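PDB 3WV4: Non-ribosomal peptide synthetase, which belongs to the AMP-binding enzymes of the ANL clan and is represented by its large N-terminal domain, built of beta sheets flanked by helices. Local coordinates for residues S84-G89 with E176-A181; R144-E149 with D155-V160; N226-Y231 with M351-E356; G429-D432 with F436-F439. All coordinates share one frame; numbering follows the deposited sequence.

Interaction 1. Residues S84-G89 with E176-A181; sequences SAWLDG and ERLRDA
The indole of Trp86 is met across the contact at its edge, near the ring plane, by CD1 of Leu178. Further round the aromatic group, Phe83 brings its ring to within a small tilt of the indole and Tyr166 makes an edge-to-face contact. The second flat group, the guanidinium of Arg179, has Glu176 CB on one face, 3.8 Å above its plane and displaced toward the rim, while Asp180 OD1 lies at its edge in plane. This is helix-helix packing in the ANL fold: the last turn of helix 73-89 against that of helix 168-180. Leu178 carries the contact from its side. Its CG stands anti to the carbonyl carbon (chi1 -74°), and with chi2 at 164° the two methyls reach neighbouring residues. CD2 meets the methyl of Ala85, with CB and CD2 4.2 Å apart, and CD1 passes Trp86 CB at 4.0 Å. The two segments bury only 110 Å² between them, a light contact made through one leucine, but Trp86 also packs on Leu171 and Asp174 of helix 168-180. Arg179 pairs within its own helix, at long range with Glu176 and side-on with Asp180, its NE at 3.1 Å and NH2 at 2.9 Å both reaching OD1 from the same carboxylate face. The closest approach between 84-89 and 176-181 falls on a backbone atom, Leu178 CD1 lying 3.8 Å from Trp86 N.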
loop_
_atom_site.group_PDB
_atom_site.type_symbol
_atom_site.label_atom_id
_atom_site.label_comp_id
_atom_site.label_asym_id
_atom_site.label_seq_id
_atom_site.Cartn_x
_atom_site.Cartn_y
_atom_site.Cartn_z
ATOM N N SER A 84 13.553 8.889 12.368
ATOM C CA SER A 84 13.238 8.370 13.685
ATOM C C SER A 84 13.833 9.295 14.812
ATOM O O SER A 84 13.170 9.571 15.814
ATOM C CB SER A 84 13.741 6.940 13.846
ATOM O OG SER A 84 13.101 6.042 12.946
ATOM N N ALA A 85 15.069 9.781 14.643
ATOM C CA ALA A 85 15.678 10.641 15.663
ATOM C C ALA A 85 14.924 11.935 15.773
ATOM O O ALA A 85 14.777 12.475 16.842
ATOM C CB ALA A 85 17.118 10.933 15.333
ATOM N N TRP A 86 14.386 12.411 14.660
ATOM C CA TRP A 86 13.549 13.567 14.703
ATOM C C TRP A 86 12.297 13.307 15.508
ATOM O O TRP A 86 11.859 14.169 16.255
ATOM C CB TRP A 86 13.170 13.955 13.275
ATOM C CG TRP A 86 12.470 15.211 13.143
ATOM C CD1 TRP A 86 13.028 16.436 12.977
ATOM C CD2 TRP A 86 11.056 15.385 13.050
ATOM N NE1 TRP A 86 12.035 17.395 12.838
ATOM C CE2 TRP A 86 10.813 16.787 12.888
ATOM C CE3 TRP A 86 9.958 14.514 13.156
ATOM C CZ2 TRP A 86 9.536 17.317 12.775
ATOM C CZ3 TRP A 86 8.674 15.043 13.029
ATOM C CH2 TRP A 86 8.469 16.435 12.874
ATOM N N LEU A 87 11.652 12.155 15.300
ATOM C CA LEU A 87 10.510 11.828 16.125
ATOM C C LEU A 87 10.916 11.828 17.590
ATOM O O LEU A 87 10.249 12.421 18.419
ATOM C CB LEU A 87 9.931 10.458 15.749
ATOM C CG LEU A 87 9.244 10.416 14.377
ATOM C CD1 LEU A 87 8.790 9.010 14.042
ATOM C CD2 LEU A 87 8.069 11.372 14.336
ATOM N N ASP A 88 12.013 11.161 17.907
ATOM C CA ASP A 88 12.499 11.097 19.273
ATOM C C ASP A 88 12.695 12.520 19.823
ATOM O O ASP A 88 12.318 12.818 20.952
ATOM C CB ASP A 88 13.819 10.323 19.325
ATOM C CG ASP A 88 13.657 8.828 19.031
ATOM O OD1 ASP A 88 12.557 8.309 19.303
ATOM O OD2 ASP A 88 14.650 8.198 18.544
ATOM N N GLY A 89 13.269 13.387 19.002
ATOM C CA GLY A 89 13.545 14.789 19.376
ATOM C C GLY A 89 12.286 15.541 19.695
ATOM O O GLY A 89 12.274 16.391 20.563
ATOM N N GLU A 176 18.490 16.006 7.767
ATOM C CA GLU A 176 19.819 15.889 7.144
ATOM C C GLU A 176 20.963 16.076 8.161
ATOM O O GLU A 176 21.952 15.316 8.145
ATOM C CB GLU A 176 19.934 16.872 5.977
ATOM C CG GLU A 176 19.085 16.403 4.813
ATOM C CD GLU A 176 19.114 17.316 3.613
ATOM O OE1 GLU A 176 19.111 18.564 3.788
ATOM O OE2 GLU A 176 19.066 16.769 2.489
ATOM N N ARG A 177 20.817 17.043 9.053
ATOM C CA ARG A 177 21.817 17.232 10.093
ATOM C C ARG A 177 21.901 15.977 10.917
ATOM O O ARG A 177 22.967 15.491 11.231
ATOM C CB ARG A 177 21.439 18.362 11.012
ATOM C CG ARG A 177 21.582 19.765 10.452
ATOM C CD ARG A 177 21.348 20.811 11.583
ATOM N NE ARG A 177 20.056 20.602 12.320
ATOM C CZ ARG A 177 19.912 19.866 13.448
ATOM N NH1 ARG A 177 20.959 19.266 14.029
ATOM N NH2 ARG A 177 18.720 19.702 13.999
ATOM N N LEU A 178 20.732 15.436 11.250
ATOM C CA LEU A 178 20.660 14.240 12.056
ATOM C C LEU A 178 21.263 13.089 11.323
ATOM O O LEU A 178 21.908 12.237 11.917
ATOM C CB LEU A 178 19.230 13.921 12.394
ATOM C CG LEU A 178 18.648 14.863 13.457
ATOM C CD1 LEU A 178 17.119 14.804 13.506
ATOM C CD2 LEU A 178 19.264 14.555 14.817
ATOM N N ARG A 179 21.035 13.045 10.014
ATOM C CA ARG A 179 21.623 11.996 9.194
ATOM C C ARG A 179 23.142 12.040 9.244
ATOM O O ARG A 179 23.796 11.012 9.379
ATOM C CB ARG A 179 21.173 12.164 7.756
ATOM C CG ARG A 179 21.603 11.070 6.804
ATOM C CD ARG A 179 21.510 11.590 5.382
ATOM N NE ARG A 179 22.340 12.788 5.198
ATOM C CZ ARG A 179 22.110 13.770 4.323
ATOM N NH1 ARG A 179 21.045 13.749 3.529
ATOM N NH2 ARG A 179 22.960 14.788 4.233
ATOM N N ASP A 180 23.678 13.244 9.134
ATOM C CA ASP A 180 25.107 13.466 9.063
ATOM C C ASP A 180 25.773 13.055 10.364
ATOM O O ASP A 180 26.830 12.430 10.355
ATOM C CB ASP A 180 25.382 14.914 8.700
ATOM C CG ASP A 180 25.013 15.210 7.270
ATOM O OD1 ASP A 180 24.757 14.255 6.499
ATOM O OD2 ASP A 180 24.933 16.390 6.911
ATOM N N ALA A 181 25.110 13.356 11.468
ATOM C CA ALA A 181 25.519 12.880 12.793
ATOM C C ALA A 181 25.322 11.376 13.059
ATOM O O ALA A 181 25.669 10.892 14.126
ATOM C CB ALA A 181 24.787 13.687 13.846
#

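Interaction 2. Residues R144-E149 with D155-V160; sequences RLVIAE and DRLRDV
Leu157, the residue that reaches from helix 151-160 to strand 145-148, accepts the shortest polar bond here through its backbone: Val160 N lies 3.0 Å from Leu157 O, an i to i+3 link. A salt bridge on the same helix, Arg158 NH1 to Asp155 OD1 at 3.1 Å, meets the oxygen from above the carboxylate plane, although that oxygen lies almost in the guanidinium plane. Arg158 NH2 turns instead to Val165 O on the next strand. These elements belong to the beta-alpha-beta unit formed by strand 145-148, helix 151-160 and strand 165-167, whose two strands run parallel as neighbours in a four-stranded sheet.

The contact itself runs through a single methyl, Leu157 CD2. Val146 and Ala148, two residues apart on the strand, both direct their side chains at the helix, whereas Ile147 between them points away, as strand alternation requires. With chi1 at -82° and chi2 at 35°, CD2 is turned to the strand and touches both residues. It approaches Val146 CG1 at 3.5 Å, tighter than usual for two carbons, and Ala148 CB at 3.7 Å. Val146 offers CG1 because this branch is anti to N (chi1 174°). Leucine and valine cross obliquely rather than lying alongside. Val165 and Gln101, from the strands on either side of 145-148, also touch Leu157. All three residues that meet are buried and wholly aliphatic at the point of contact, which implies that close fit and exclusion of water join 155-160 to 145-148, while Arg158 adds a polar link to the next strand.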
loop_
_atom_site.group_PDB
_atom_site.type_symbol
_atom_site.label_atom_id
_atom_site.label_comp_id
_atom_site.label_asym_id
_atom_site.label_seq_id
_atom_site.Cartn_x
_atom_site.Cartn_y
_atom_site.Cartn_z
ATOM N N ARG A 144 -0.084 13.520 17.143
ATOM C CA ARG A 144 0.797 14.324 17.933
ATOM C C ARG A 144 1.191 15.527 17.076
ATOM O O ARG A 144 1.370 16.627 17.575
ATOM C CB ARG A 144 1.980 13.423 18.228
ATOM C CG ARG A 144 2.910 13.854 19.283
ATOM C CD ARG A 144 2.409 13.614 20.691
ATOM N NE ARG A 144 3.563 13.845 21.569
ATOM C CZ ARG A 144 3.498 14.461 22.736
ATOM N NH1 ARG A 144 2.332 14.896 23.203
ATOM N NH2 ARG A 144 4.609 14.650 23.438
ATOM N N LEU A 145 1.270 15.327 15.759
ATOM C CA LEU A 145 1.728 16.352 14.825
ATOM C C LEU A 145 1.369 16.008 13.403
ATOM O O LEU A 145 0.778 14.968 13.120
ATOM C CB LEU A 145 3.214 16.601 14.951
ATOM C CG LEU A 145 4.196 15.444 14.761
ATOM C CD1 LEU A 145 4.485 15.223 13.288
ATOM C CD2 LEU A 145 5.491 15.773 15.492
ATOM N N VAL A 146 1.619 16.956 12.527
ATOM C CA VAL A 146 1.152 16.863 11.180
ATOM C C VAL A 146 2.261 17.291 10.268
ATOM O O VAL A 146 2.916 18.322 10.518
ATOM C CB VAL A 146 -0.060 17.786 10.930
ATOM C CG1 VAL A 146 -0.446 17.794 9.456
ATOM C CG2 VAL A 146 -1.249 17.383 11.801
ATOM N N ILE A 147 2.468 16.528 9.198
ATOM C CA ILE A 147 3.484 16.890 8.229
ATOM C C ILE A 147 2.839 17.238 6.908
ATOM O O ILE A 147 2.072 16.421 6.357
ATOM C CB ILE A 147 4.492 15.748 8.072
ATOM C CG1 ILE A 147 5.240 15.604 9.390
ATOM C CG2 ILE A 147 5.455 16.042 6.926
ATOM C CD1 ILE A 147 5.932 14.309 9.562
ATOM N N ALA A 148 3.189 18.409 6.377
ATOM C CA ALA A 148 2.602 18.960 5.151
ATOM C C ALA A 148 3.654 19.036 4.061
ATOM O O ALA A 148 4.853 19.010 4.327
ATOM C CB ALA A 148 2.055 20.371 5.423
ATOM N N GLU A 149 3.186 19.253 2.855
ATOM C CA GLU A 149 3.995 19.265 1.678
ATOM C C GLU A 149 4.855 20.545 1.501
ATOM O O GLU A 149 5.880 20.508 0.867
ATOM C CB GLU A 149 3.053 19.108 0.470
ATOM C CG GLU A 149 3.731 19.195 -0.890
ATOM C CD GLU A 149 2.768 18.965 -2.021
ATOM O OE1 GLU A 149 3.245 18.602 -3.110
ATOM O OE2 GLU A 149 1.552 19.111 -1.807
ATOM N N ASP A 155 -0.067 25.986 6.021
ATOM C CA ASP A 155 -0.999 27.049 6.495
ATOM C C ASP A 155 -2.447 26.583 6.382
ATOM O O ASP A 155 -3.226 26.768 7.311
ATOM C CB ASP A 155 -0.808 28.374 5.763
ATOM C CG ASP A 155 0.500 29.057 6.152
ATOM O OD1 ASP A 155 0.885 29.007 7.354
ATOM O OD2 ASP A 155 1.149 29.626 5.253
ATOM N N ARG A 156 -2.804 25.954 5.271
ATOM C CA ARG A 156 -4.143 25.386 5.172
ATOM C C ARG A 156 -4.419 24.409 6.328
ATOM O O ARG A 156 -5.490 24.454 6.946
ATOM C CB ARG A 156 -4.376 24.764 3.804
ATOM C CG ARG A 156 -4.473 25.808 2.686
ATOM C CD ARG A 156 -5.073 25.234 1.398
ATOM N NE ARG A 156 -4.560 23.890 1.058
ATOM C CZ ARG A 156 -3.449 23.626 0.354
ATOM N NH1 ARG A 156 -2.687 24.607 -0.135
ATOM N NH2 ARG A 156 -3.089 22.358 0.138
ATOM N N LEU A 157 -3.442 23.574 6.678
ATOM C CA LEU A 157 -3.648 22.624 7.772
ATOM C C LEU A 157 -3.784 23.268 9.123
ATOM O O LEU A 157 -4.501 22.737 9.964
ATOM C CB LEU A 157 -2.545 21.549 7.827
ATOM C CG LEU A 157 -2.697 20.355 6.880
ATOM C CD1 LEU A 157 -3.316 20.711 5.541
ATOM C CD2 LEU A 157 -1.349 19.676 6.682
ATOM N N ARG A 158 -3.107 24.395 9.338
ATOM C CA ARG A 158 -3.219 25.117 10.611
ATOM C C ARG A 158 -4.611 25.720 10.817
ATOM O O ARG A 158 -5.023 25.926 11.938
ATOM C CB ARG A 158 -2.137 26.208 10.762
ATOM C CG ARG A 158 -0.750 25.667 11.106
ATOM C CD ARG A 158 0.375 26.655 10.783
ATOM N NE ARG A 158 1.695 26.015 10.858
ATOM C CZ ARG A 158 2.671 26.159 9.962
ATOM N NH1 ARG A 158 2.528 26.923 8.884
ATOM N NH2 ARG A 158 3.803 25.512 10.120
ATOM N N ASP A 159 -5.343 25.988 9.756
ATOM C CA ASP A 159 -6.728 26.466 9.914
ATOM C C ASP A 159 -7.605 25.361 10.533
ATOM O O ASP A 159 -8.635 25.659 11.153
ATOM C CB ASP A 159 -7.364 26.881 8.571
ATOM C CG ASP A 159 -6.577 27.975 7.836
ATOM O OD1 ASP A 159 -5.931 28.824 8.498
ATOM O OD2 ASP A 159 -6.610 27.973 6.577
ATOM N N VAL A 160 -7.193 24.091 10.389
ATOM C CA VAL A 160 -8.090 22.998 10.743
ATOM C C VAL A 160 -7.641 22.194 11.937
ATOM O O VAL A 160 -8.343 21.301 12.347
ATOM C CB VAL A 160 -8.402 22.071 9.548
ATOM C CG1 VAL A 160 -8.839 22.876 8.334
ATOM C CG2 VAL A 160 -7.217 21.172 9.194
#

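Interaction 3. Residues N226-Y231 with M351-E356; sequences NAVLGY and MPPHLE
Val228 points its CB at the loop 351-356, and from there the side chain divides. CG1, anti to the backbone N (chi1 -168°), is the branch that touches: it lies 4.1 Å from Pro352 CA and 4.2 Å from Pro353 CD. The motif is the C-terminal turn of helix 215-229 set against a proline-rich 3-10 turn, in the connection between strands 349-350 and 362-366 of the large mixed sheet. Beyond the valine branch, the same residue contributes its carbonyl, for Val228 O stands 3.7 Å from Pro353 CD. Pro353 CG is slightly farther from that oxygen, at 4.0 Å, which places the CD-CG side of the pyrrolidine ring against both the side chain and the backbone of one helical residue. Pro352 takes part mainly through its CA.

Each partner is kept in shape by bonds of its own. On the loop, Leu355 N donates to Pro352 O at 2.7 Å, closing the turn that presents Pro353. Glu356 OE1 ties the far end of this loop to Arg328 and to Val336 N. Pro353 also rests on Met311 and Gln335, and Val228 on Pro368, so the contact is one part of a wider set of contacts near the surface. On the helix, Gly230 is the first residue to leave helical geometry and has a positive phi (75°), turning the chain away beyond Val228 and Leu229. After this turn Tyr231 N lies within reach of Asn226 OD1, which it meets at a short 2.6 Å on a lone pair, in the carbonyl plane, with a C=O...N angle of 141°.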
loop_
_atom_site.group_PDB
_atom_site.type_symbol
_atom_site.label_atom_id
_atom_site.label_comp_id
_atom_site.label_asym_id
_atom_site.label_seq_id
_atom_site.Cartn_x
_atom_site.Cartn_y
_atom_site.Cartn_z
ATOM N N ASN A 226 3.159 -11.201 -2.659
ATOM C CA ASN A 226 4.383 -11.405 -3.415
ATOM C C ASN A 226 4.645 -12.863 -3.716
ATOM O O ASN A 226 5.164 -13.166 -4.790
ATOM C CB ASN A 226 5.633 -10.845 -2.771
ATOM C CG ASN A 226 6.728 -10.714 -3.806
ATOM O OD1 ASN A 226 6.473 -10.384 -4.961
ATOM N ND2 ASN A 226 7.880 -11.119 -3.465
ATOM N N ALA A 227 4.183 -13.769 -2.855
ATOM C CA ALA A 227 4.301 -15.232 -3.174
ATOM C C ALA A 227 3.524 -15.532 -4.449
ATOM O O ALA A 227 3.845 -16.457 -5.174
ATOM C CB ALA A 227 3.746 -16.060 -2.038
ATOM N N VAL A 228 2.449 -14.793 -4.716
ATOM C CA VAL A 228 1.687 -15.006 -5.971
ATOM C C VAL A 228 2.285 -14.211 -7.164
ATOM O O VAL A 228 2.426 -14.727 -8.237
ATOM C CB VAL A 228 0.173 -14.681 -5.863
ATOM C CG1 VAL A 228 -0.556 -15.204 -7.077
ATOM C CG2 VAL A 228 -0.464 -15.268 -4.652
ATOM N N LEU A 229 2.684 -12.965 -6.955
ATOM C CA LEU A 229 3.079 -12.094 -8.035
ATOM C C LEU A 229 4.543 -12.199 -8.395
ATOM O O LEU A 229 4.898 -12.004 -9.533
ATOM C CB LEU A 229 2.803 -10.631 -7.665
ATOM C CG LEU A 229 1.332 -10.206 -7.505
ATOM C CD1 LEU A 229 1.183 -8.685 -7.258
ATOM C CD2 LEU A 229 0.509 -10.651 -8.721
ATOM N N GLY A 230 5.396 -12.464 -7.422
ATOM C CA GLY A 230 6.814 -12.816 -7.694
ATOM C C GLY A 230 7.652 -11.634 -8.080
ATOM O O GLY A 230 8.371 -11.706 -9.055
ATOM N N TYR A 231 7.507 -10.498 -7.396
ATOM C CA TYR A 231 8.472 -9.405 -7.609
ATOM C C TYR A 231 9.838 -9.940 -7.185
ATOM O O TYR A 231 9.909 -10.798 -6.341
ATOM C CB TYR A 231 8.192 -8.153 -6.780
ATOM C CG TYR A 231 7.031 -7.280 -7.216
ATOM C CD1 TYR A 231 5.728 -7.724 -7.040
ATOM C CD2 TYR A 231 7.202 -5.976 -7.665
ATOM C CE1 TYR A 231 4.649 -6.943 -7.329
ATOM C CE2 TYR A 231 6.071 -5.162 -7.991
ATOM C CZ TYR A 231 4.794 -5.653 -7.793
ATOM O OH TYR A 231 3.579 -4.921 -8.130
ATOM N N MET A 351 -5.478 -13.767 -9.127
ATOM C CA MET A 351 -5.417 -14.741 -10.157
ATOM C C MET A 351 -3.963 -14.944 -10.455
ATOM O O MET A 351 -3.245 -14.014 -10.825
ATOM C CB MET A 351 -6.068 -14.273 -11.436
ATOM C CG MET A 351 -6.203 -15.382 -12.469
ATOM S SD MET A 351 -7.207 -16.816 -11.860
ATOM C CE MET A 351 -8.811 -16.462 -12.435
ATOM N N PRO A 352 -3.518 -16.187 -10.355
ATOM C CA PRO A 352 -2.102 -16.379 -10.638
ATOM C C PRO A 352 -1.727 -15.983 -12.070
ATOM O O PRO A 352 -2.442 -16.362 -12.984
ATOM C CB PRO A 352 -1.914 -17.893 -10.436
ATOM C CG PRO A 352 -2.908 -18.267 -9.409
ATOM C CD PRO A 352 -4.115 -17.349 -9.651
ATOM N N PRO A 353 -0.565 -15.304 -12.257
ATOM C CA PRO A 353 -0.122 -14.815 -13.566
ATOM C C PRO A 353 -0.172 -15.836 -14.652
ATOM O O PRO A 353 -0.636 -15.519 -15.782
ATOM C CB PRO A 353 1.309 -14.362 -13.300
ATOM C CG PRO A 353 1.223 -13.800 -11.967
ATOM C CD PRO A 353 0.239 -14.699 -11.186
ATOM N N HIS A 354 0.315 -17.046 -14.359
ATOM C CA HIS A 354 0.305 -18.107 -15.342
ATOM C C HIS A 354 -1.136 -18.446 -15.778
ATOM O O HIS A 354 -1.298 -19.083 -16.826
ATOM C CB HIS A 354 1.164 -19.366 -14.895
ATOM C CG HIS A 354 0.486 -20.279 -13.907
ATOM N ND1 HIS A 354 0.372 -19.981 -12.571
ATOM C CD2 HIS A 354 -0.103 -21.488 -14.067
ATOM C CE1 HIS A 354 -0.304 -20.924 -11.949
ATOM N NE2 HIS A 354 -0.589 -21.870 -12.832
ATOM N N LEU A 355 -2.162 -18.064 -15.002
ATOM C CA LEU A 355 -3.573 -18.395 -15.372
ATOM C C LEU A 355 -4.354 -17.193 -15.906
ATOM O O LEU A 355 -5.608 -17.220 -15.890
ATOM C CB LEU A 355 -4.336 -19.018 -14.174
ATOM C CG LEU A 355 -3.706 -20.257 -13.480
ATOM C CD1 LEU A 355 -4.519 -20.697 -12.271
ATOM C CD2 LEU A 355 -3.561 -21.412 -14.443
ATOM N N GLU A 356 -3.637 -16.162 -16.367
ATOM C CA GLU A 356 -4.219 -14.881 -16.763
ATOM C C GLU A 356 -5.289 -15.009 -17.872
ATOM O O GLU A 356 -6.234 -14.203 -17.865
ATOM C CB GLU A 356 -3.139 -13.863 -17.199
ATOM C CG GLU A 356 -2.395 -14.284 -18.448
ATOM C CD GLU A 356 -1.574 -13.168 -19.073
ATOM O OE1 GLU A 356 -1.995 -11.978 -19.205
ATOM O OE2 GLU A 356 -0.489 -13.516 -19.526
#

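Interaction 4. Residues G429-D432 with F436-F439; sequences GHLD and FLYF
His430 and Tyr438 are a hydrogen-bonded pair of an antiparallel beta hairpin, His430 N to Tyr438 O and Tyr438 N to His430 O both measuring 2.9 Å; the short strand axes lie at 156°. Asp432 N adds a bond to Phe436 O at 3.2 Å. Gly429 faces Phe439 in a non-hydrogen-bonded pair, with Gly429 CA 3.1 Å from Tyr438 O, a CA-H...O contact.

Side-chain polar bonds centre on Asp432. With CG set between N and the carbonyl carbon (chi1 58°), the carboxylate is directed at segment 436-439: OD1 takes Phe436 N at 3.1 Å from above the carboxylate plane, and OD2 takes the Tyr438 hydroxyl, OH to OD2 2.9 Å, on the anti side but tilted out of that plane. Both oxygens are thus used to close the hairpin.

Among aromatic contacts, Tyr438 CB sits over one face of the His430 imidazole, 3.6 Å from its centroid, as a CH-pi contact. The two rings are nearly parallel (7°) but slid apart, and His430 ND1 bonds Gly440 O. On the sheet face opposite His430 and Tyr438, Leu431 CD2 packs on Leu437 CB at 4.0 Å.

The hairpin lies between strand 388-393, beside 427-431, and strand 362-366, beside 437-439.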
loop_
_atom_site.group_PDB
_atom_site.type_symbol
_atom_site.label_atom_id
_atom_site.label_comp_id
_atom_site.label_asym_id
_atom_site.label_seq_id
_atom_site.Cartn_x
_atom_site.Cartn_y
_atom_site.Cartn_z
ATOM N N GLY A 429 -20.774 -13.496 -3.699
ATOM C CA GLY A 429 -20.222 -14.273 -4.811
ATOM C C GLY A 429 -20.117 -15.747 -4.459
ATOM O O GLY A 429 -20.739 -16.222 -3.488
ATOM N N HIS A 430 -19.340 -16.474 -5.248
ATOM C CA HIS A 430 -19.271 -17.907 -5.078
ATOM C C HIS A 430 -17.877 -18.428 -5.427
ATOM O O HIS A 430 -17.138 -17.780 -6.158
ATOM C CB HIS A 430 -20.375 -18.588 -5.937
ATOM C CG HIS A 430 -20.154 -18.481 -7.415
ATOM N ND1 HIS A 430 -20.645 -17.443 -8.169
ATOM C CD2 HIS A 430 -19.520 -19.302 -8.282
ATOM C CE1 HIS A 430 -20.317 -17.626 -9.441
ATOM N NE2 HIS A 430 -19.610 -18.734 -9.529
ATOM N N LEU A 431 -17.578 -19.640 -4.962
ATOM C CA LEU A 431 -16.325 -20.355 -5.293
ATOM C C LEU A 431 -16.643 -21.562 -6.128
ATOM O O LEU A 431 -17.715 -22.144 -5.988
ATOM C CB LEU A 431 -15.666 -20.855 -4.042
ATOM C CG LEU A 431 -15.174 -19.821 -3.088
ATOM C CD1 LEU A 431 -14.752 -20.542 -1.827
ATOM C CD2 LEU A 431 -14.022 -19.037 -3.660
ATOM N N ASP A 432 -15.767 -21.921 -7.043
ATOM C CA ASP A 432 -15.941 -23.204 -7.755
ATOM C C ASP A 432 -15.243 -24.265 -6.950
ATOM O O ASP A 432 -14.689 -24.002 -5.858
ATOM C CB ASP A 432 -15.544 -23.154 -9.233
ATOM C CG ASP A 432 -14.074 -22.725 -9.471
ATOM O OD1 ASP A 432 -13.218 -22.972 -8.599
ATOM O OD2 ASP A 432 -13.802 -22.186 -10.562
ATOM N N PHE A 436 -11.596 -21.041 -6.819
ATOM C CA PHE A 436 -11.548 -19.737 -7.443
ATOM C C PHE A 436 -12.744 -18.877 -7.040
ATOM O O PHE A 436 -13.879 -19.368 -6.860
ATOM C CB PHE A 436 -11.561 -19.890 -8.938
ATOM C CG PHE A 436 -10.246 -20.355 -9.507
ATOM C CD1 PHE A 436 -9.299 -19.442 -9.917
ATOM C CD2 PHE A 436 -10.014 -21.701 -9.693
ATOM C CE1 PHE A 436 -8.089 -19.871 -10.436
ATOM C CE2 PHE A 436 -8.798 -22.136 -10.198
ATOM C CZ PHE A 436 -7.831 -21.205 -10.592
ATOM N N LEU A 437 -12.511 -17.588 -6.955
ATOM C CA LEU A 437 -13.569 -16.672 -6.523
ATOM C C LEU A 437 -14.233 -15.981 -7.686
ATOM O O LEU A 437 -13.590 -15.629 -8.675
ATOM C CB LEU A 437 -13.009 -15.660 -5.539
ATOM C CG LEU A 437 -13.961 -14.565 -5.001
ATOM C CD1 LEU A 437 -15.145 -15.121 -4.227
ATOM C CD2 LEU A 437 -13.141 -13.628 -4.147
ATOM N N TYR A 438 -15.555 -15.842 -7.560
ATOM C CA TYR A 438 -16.394 -15.164 -8.551
ATOM C C TYR A 438 -17.374 -14.234 -7.845
ATOM O O TYR A 438 -17.828 -14.510 -6.716
ATOM C CB TYR A 438 -17.211 -16.189 -9.331
ATOM C CG TYR A 438 -16.384 -17.177 -10.109
ATOM C CD1 TYR A 438 -16.076 -16.957 -11.445
ATOM C CD2 TYR A 438 -15.914 -18.350 -9.502
ATOM C CE1 TYR A 438 -15.330 -17.849 -12.158
ATOM C CE2 TYR A 438 -15.148 -19.245 -10.214
ATOM C CZ TYR A 438 -14.853 -18.961 -11.532
ATOM O OH TYR A 438 -14.148 -19.852 -12.215
ATOM N N PHE A 439 -17.746 -13.165 -8.520
ATOM C CA PHE A 439 -18.866 -12.316 -8.064
ATOM C C PHE A 439 -20.266 -12.802 -8.421
ATOM O O PHE A 439 -20.446 -13.533 -9.399
ATOM C CB PHE A 439 -18.654 -10.885 -8.559
ATOM C CG PHE A 439 -17.496 -10.226 -7.908
ATOM C CD1 PHE A 439 -17.300 -10.372 -6.553
ATOM C CD2 PHE A 439 -16.624 -9.444 -8.638
ATOM C CE1 PHE A 439 -16.236 -9.751 -5.933
ATOM C CE2 PHE A 439 -15.563 -8.814 -8.025
ATOM C CZ PHE A 439 -15.361 -8.979 -6.672
#

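Overall arrangement
Interactions 1 and 2 lie together on one side of the chain's centre, with interaction 2 nested inside the sequence that interaction 1 closes; they meet where Trp86 CH2 lies 4.0 Å from Leu145 CD2. Interactions 3 and 4 lie on the opposite side, joined by Phe436, whose CE1 approaches Met351 SD to 3.5 Å. Interaction 2 is fully buried, interactions 1 and 4 partly so, and interaction 3 is a surface contact. The first three rest on aliphatic contacts, joining helix to helix, helix to strand, and helix to loop. Interaction 4 differs: as a strand pair it buries 405 Å², roughly three to four times each of the others, and relies on backbone and carboxylate bonds.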